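Heat shock protein, putative (PDB 1Y6Z) probably acts as an ATP-dependent chaperone for unfolded proteins, like other Hsp90 family members; this chain is its middle domain. Local coordinates at residues V37-E42 and V129-S134; D191-N196 and C203-S208. All blocks are in the same frame, centred on the assembly; numbering follows the deposited sequence.

The two contacts lie on opposite sides of the chain's centre, about 31 Å apart between centres, and share no helix or strand. Contact 1 sets helix 121-141 against the edge strand 35-41 of the five-stranded mixed sheet; it is partly buried and has one charged partner in the second subunit. Contact 2 is buried and joins helix 190-195 to the middle strand of a three-stranded parallel sheet. Both use an aromatic face with aliphatic carbons over it, but their polar chemistry differs: the lysine of contact 1 directs its charge out of the pair, whereas contact 2 sends a tyrosine hydroxyl in to meet a backbone N-H.

Contact 1 (V37-E42 and V129-S134); sequences VHFNVE and VLKSIS
The ammonium group of Lys131, whose chain lies over the ring of Phe39, makes a salt bridge through NZ with OE2 of Glu141 of the second subunit. Between the two segments themselves the contact is apolar. Lys131 CG stands almost on the axis of the Phe39 ring, 3.5 Å from its centroid and 8° off the normal, a CH-pi contact over the face. The lysine chain passes across that face: its CB is 3.8 Å from Phe39 CE2 at the outer part of the ring, and its CE lies 3.7 Å from Phe39 CG at the root. A bend at chi2 (-77°) lays the methylenes on the ring and brings NZ out past the root, 4.2 Å from Phe39 CB. Lysine suits this place because it offers a long hydrocarbon for the aromatic face and a charge for the neighbouring chain.

Phe39 sits on strand 35-41, an outermost strand of the five-stranded sheet in this Hsp90 middle domain, with helix 121-141 packed against it. Its backbone bonds to Ser49 of strand 47-53. The preceding residue, His38, points away from the helix, and its two ring nitrogens bond to Tyr19 OH and Trp7 O. Val37 faces the helix as Phe39 does, though more loosely: its CG1 comes within 4.4 Å of Lys131 O, and its CG2 within 4.5 Å of Lys131 CD. A compact branched residue fits beside the helix backbone here, and it also touches Met135 one turn further along.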
# COMPACT_ATOMS: atom_id res chain seq x y z
N VAL B 37 -6.31 -4.16 14.55
CA VAL B 37 -7.31 -3.78 13.53
C VAL B 37 -8.41 -4.85 13.54
O VAL B 37 -8.12 -6.05 13.66
CB VAL B 37 -6.64 -3.62 12.11
CG1 VAL B 37 -5.87 -4.82 11.74
CG2 VAL B 37 -7.70 -3.24 11.06
N HIS B 38 -9.65 -4.38 13.42
CA HIS B 38 -10.83 -5.25 13.39
C HIS B 38 -11.40 -5.03 11.97
O HIS B 38 -11.70 -3.89 11.61
CB HIS B 38 -11.79 -4.79 14.46
CG HIS B 38 -13.09 -5.55 14.49
ND1 HIS B 38 -14.14 -5.16 15.29
CD2 HIS B 38 -13.50 -6.67 13.85
CE1 HIS B 38 -15.16 -6.00 15.13
NE2 HIS B 38 -14.78 -6.93 14.28
N PHE B 39 -11.46 -6.09 11.18
CA PHE B 39 -12.08 -5.97 9.88
C PHE B 39 -13.05 -7.09 9.59
O PHE B 39 -13.00 -8.17 10.19
CB PHE B 39 -11.00 -5.81 8.79
CG PHE B 39 -10.10 -6.98 8.63
CD1 PHE B 39 -10.25 -7.84 7.53
CD2 PHE B 39 -9.06 -7.22 9.54
CE1 PHE B 39 -9.40 -8.90 7.33
CE2 PHE B 39 -8.20 -8.32 9.35
CZ PHE B 39 -8.36 -9.16 8.24
N ASN B 40 -13.92 -6.83 8.64
CA ASN B 40 -14.96 -7.79 8.27
C ASN B 40 -14.97 -7.81 6.76
O ASN B 40 -14.88 -6.74 6.13
CB ASN B 40 -16.30 -7.32 8.80
CG ASN B 40 -16.33 -7.23 10.33
OD1 ASN B 40 -16.05 -8.20 11.05
ND2 ASN B 40 -16.68 -6.04 10.83
N VAL B 41 -15.00 -9.01 6.20
CA VAL B 41 -15.15 -9.16 4.77
C VAL B 41 -16.51 -9.80 4.47
O VAL B 41 -16.87 -10.79 5.09
CB VAL B 41 -14.01 -9.98 4.18
CG1 VAL B 41 -14.14 -10.02 2.68
CG2 VAL B 41 -12.68 -9.34 4.56
N GLU B 42 -17.25 -9.21 3.53
CA GLU B 42 -18.64 -9.63 3.22
C GLU B 42 -18.75 -10.11 1.75
O GLU B 42 -18.38 -9.38 0.86
CB GLU B 42 -19.60 -8.47 3.48
CG GLU B 42 -19.24 -7.60 4.71
CD GLU B 42 -18.18 -6.50 4.46
OE1 GLU B 42 -18.02 -5.63 5.34
OE2 GLU B 42 -17.51 -6.50 3.39
N VAL B 129 -2.43 -10.74 5.57
CA VAL B 129 -1.09 -10.19 5.40
C VAL B 129 -1.18 -8.72 5.00
O VAL B 129 -0.45 -7.86 5.52
CB VAL B 129 -0.30 -11.01 4.36
CG1 VAL B 129 1.08 -10.39 4.07
CG2 VAL B 129 -0.21 -12.43 4.83
N LEU B 130 -2.05 -8.42 4.06
CA LEU B 130 -2.26 -7.05 3.71
C LEU B 130 -2.76 -6.13 4.87
O LEU B 130 -2.25 -5.01 4.99
CB LEU B 130 -3.06 -6.93 2.40
CG LEU B 130 -2.29 -7.69 1.27
CD1 LEU B 130 -2.99 -7.63 -0.13
CD2 LEU B 130 -0.73 -7.38 1.12
N LYS B 131 -3.69 -6.60 5.71
CA LYS B 131 -4.17 -5.79 6.84
C LYS B 131 -3.01 -5.63 7.84
O LYS B 131 -2.90 -4.58 8.48
CB LYS B 131 -5.38 -6.44 7.55
CG LYS B 131 -6.68 -6.28 6.77
CD LYS B 131 -7.23 -4.91 6.92
CE LYS B 131 -8.54 -4.81 6.12
NZ LYS B 131 -8.97 -3.41 6.01
N SER B 132 -2.18 -6.67 7.96
CA SER B 132 -1.05 -6.64 8.93
C SER B 132 -0.00 -5.61 8.48
O SER B 132 0.47 -4.85 9.26
CB SER B 132 -0.38 -8.03 9.01
OG SER B 132 -1.29 -8.96 9.54
N ILE B 133 0.34 -5.60 7.18
CA ILE B 133 1.25 -4.58 6.66
C ILE B 133 0.73 -3.13 6.82
O ILE B 133 1.46 -2.25 7.27
CB ILE B 133 1.71 -4.91 5.20
CG1 ILE B 133 2.45 -6.26 5.21
CG2 ILE B 133 2.55 -3.74 4.61
CD1 ILE B 133 2.81 -6.92 3.81
N SER B 134 -0.55 -2.90 6.52
CA SER B 134 -1.16 -1.59 6.62
C SER B 134 -1.21 -1.12 8.08
O SER B 134 -0.93 0.06 8.37
CB SER B 134 -2.53 -1.58 5.87
OG SER B 134 -3.26 -0.39 6.17

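Contact 2 (D191-N196 and C203-S208); sequences DSYIEN and CIYYIS
Tyr193 reaches from helix 190-195 to the backbone of Tyr205, whose N-H points at the Tyr193 OH in a nearly straight hydrogen bond (N to OH 3.1 Å, angle 170°). The same hydroxyl is hydrogen-bonded to the carbonyl of Asp230, just before strand 231-234, and more weakly to Gln201 NE2. It therefore lies between two neighbouring strands, probably where regular parallel pairing would put a direct bond from the N-H of Tyr205 to that carbonyl. Tyrosine suits the place: its ring spans the gap from the helix, and its hydroxyl can satisfy buried backbone groups. With CG anti to the backbone N (chi1 -178°), the ring extends from the helix toward the strand.

The CH-pi contact comes from Ile204, whose CG2 lies over one face of the Tyr193 ring, 4.0 Å from the centroid and displaced toward the rim. Backbone joins in, since Ile204 CA is 3.7 Å from Tyr193 CE2. The ring of Tyr205 presents its edge to the hydroxyl of Tyr193, with CD1 3.8 Å from that oxygen.

Aliphatic packing is lighter: Ile194 CG1 approaches Ile204 CD1 at 4.3 Å. Ile194 also packs on Arg127 of the second subunit, and Leu232 touches both Tyr193 and Ile204.

Strand 204-208 is the middle strand of a parallel sheet, between 231-234 and 256-258, the latter two joined through helix 237-249 in a beta-alpha-beta crossover; this alpha/beta layering is characteristic of the smaller part of the Hsp90 middle domain.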
# COMPACT_ATOMS: atom_id res chain seq x y z
N ASP B 191 14.23 4.49 2.94
CA ASP B 191 13.79 5.62 2.11
C ASP B 191 14.50 6.92 2.55
O ASP B 191 14.80 7.77 1.70
CB ASP B 191 12.28 5.80 2.20
CG ASP B 191 11.51 4.63 1.58
OD1 ASP B 191 10.37 4.44 2.01
OD2 ASP B 191 11.97 3.93 0.63
N SER B 192 14.80 7.04 3.83
CA SER B 192 15.51 8.18 4.34
C SER B 192 16.96 8.15 3.88
O SER B 192 17.51 9.19 3.53
CB SER B 192 15.44 8.29 5.85
OG SER B 192 14.12 8.47 6.31
N TYR B 193 17.55 6.95 3.86
CA TYR B 193 18.87 6.77 3.25
C TYR B 193 18.84 7.24 1.80
O TYR B 193 19.73 7.99 1.39
CB TYR B 193 19.37 5.33 3.35
CG TYR B 193 20.77 5.07 2.77
CD1 TYR B 193 21.85 4.77 3.60
CD2 TYR B 193 21.00 5.10 1.40
CE1 TYR B 193 23.10 4.48 3.08
CE2 TYR B 193 22.26 4.87 0.87
CZ TYR B 193 23.30 4.56 1.71
OH TYR B 193 24.54 4.32 1.12
N ILE B 194 17.88 6.74 1.03
CA ILE B 194 17.74 7.11 -0.38
C ILE B 194 17.67 8.64 -0.55
O ILE B 194 18.35 9.19 -1.41
CB ILE B 194 16.52 6.43 -1.05
CG1 ILE B 194 16.79 4.93 -1.24
CG2 ILE B 194 16.19 7.13 -2.40
CD1 ILE B 194 15.59 4.09 -1.64
N GLU B 195 16.84 9.28 0.29
CA GLU B 195 16.66 10.74 0.39
C GLU B 195 17.99 11.49 0.55
O GLU B 195 18.19 12.57 -0.01
CB GLU B 195 15.70 11.04 1.57
CG GLU B 195 16.05 12.21 2.51
CD GLU B 195 15.28 12.21 3.88
OE1 GLU B 195 15.88 12.65 4.89
OE2 GLU B 195 14.09 11.82 3.97
N ASN B 196 18.88 10.89 1.33
CA ASN B 196 20.14 11.50 1.71
C ASN B 196 21.30 11.17 0.78
O ASN B 196 22.42 11.55 1.07
CB ASN B 196 20.48 11.15 3.16
CG ASN B 196 19.72 11.99 4.15
OD1 ASN B 196 19.73 13.22 4.05
ND2 ASN B 196 19.03 11.33 5.10
N CYS B 203 24.11 3.77 -5.35
CA CYS B 203 23.94 2.48 -4.62
C CYS B 203 23.67 2.73 -3.17
O CYS B 203 24.10 3.75 -2.63
CB CYS B 203 25.24 1.67 -4.65
SG CYS B 203 25.63 0.88 -6.18
N ILE B 204 23.04 1.75 -2.52
CA ILE B 204 22.90 1.78 -1.07
C ILE B 204 23.98 0.87 -0.58
O ILE B 204 24.05 -0.29 -1.02
CB ILE B 204 21.49 1.21 -0.61
CG1 ILE B 204 20.34 2.05 -1.18
CG2 ILE B 204 21.37 1.12 0.89
CD1 ILE B 204 19.01 1.28 -1.18
N TYR B 205 24.82 1.34 0.34
CA TYR B 205 25.93 0.51 0.83
C TYR B 205 25.64 0.01 2.21
O TYR B 205 24.99 0.70 2.95
CB TYR B 205 27.26 1.29 0.84
CG TYR B 205 27.67 1.70 -0.55
CD1 TYR B 205 27.27 2.94 -1.09
CD2 TYR B 205 28.42 0.83 -1.34
CE1 TYR B 205 27.64 3.30 -2.41
CE2 TYR B 205 28.80 1.18 -2.64
CZ TYR B 205 28.41 2.41 -3.16
OH TYR B 205 28.79 2.71 -4.44
N TYR B 206 26.13 -1.18 2.53
CA TYR B 206 26.18 -1.63 3.92
C TYR B 206 27.47 -2.37 4.27
O TYR B 206 28.20 -2.78 3.39
CB TYR B 206 24.96 -2.52 4.25
CG TYR B 206 25.02 -3.92 3.72
CD1 TYR B 206 25.49 -4.96 4.52
CD2 TYR B 206 24.58 -4.21 2.44
CE1 TYR B 206 25.53 -6.25 4.06
CE2 TYR B 206 24.62 -5.52 1.96
CZ TYR B 206 25.11 -6.52 2.79
OH TYR B 206 25.14 -7.81 2.33
N ILE B 207 27.73 -2.53 5.56
CA ILE B 207 28.96 -3.21 6.04
C ILE B 207 28.75 -4.07 7.30
O ILE B 207 28.32 -3.56 8.35
CB ILE B 207 30.12 -2.19 6.29
CG1 ILE B 207 31.41 -2.91 6.70
CG2 ILE B 207 29.75 -1.10 7.34
CD1 ILE B 207 32.68 -2.10 6.41
N SER B 208 29.06 -5.37 7.19
CA SER B 208 29.13 -6.25 8.37
C SER B 208 29.93 -5.60 9.51
O SER B 208 31.14 -5.31 9.37
CB SER B 208 29.72 -7.61 8.01
OG SER B 208 28.89 -8.32 7.09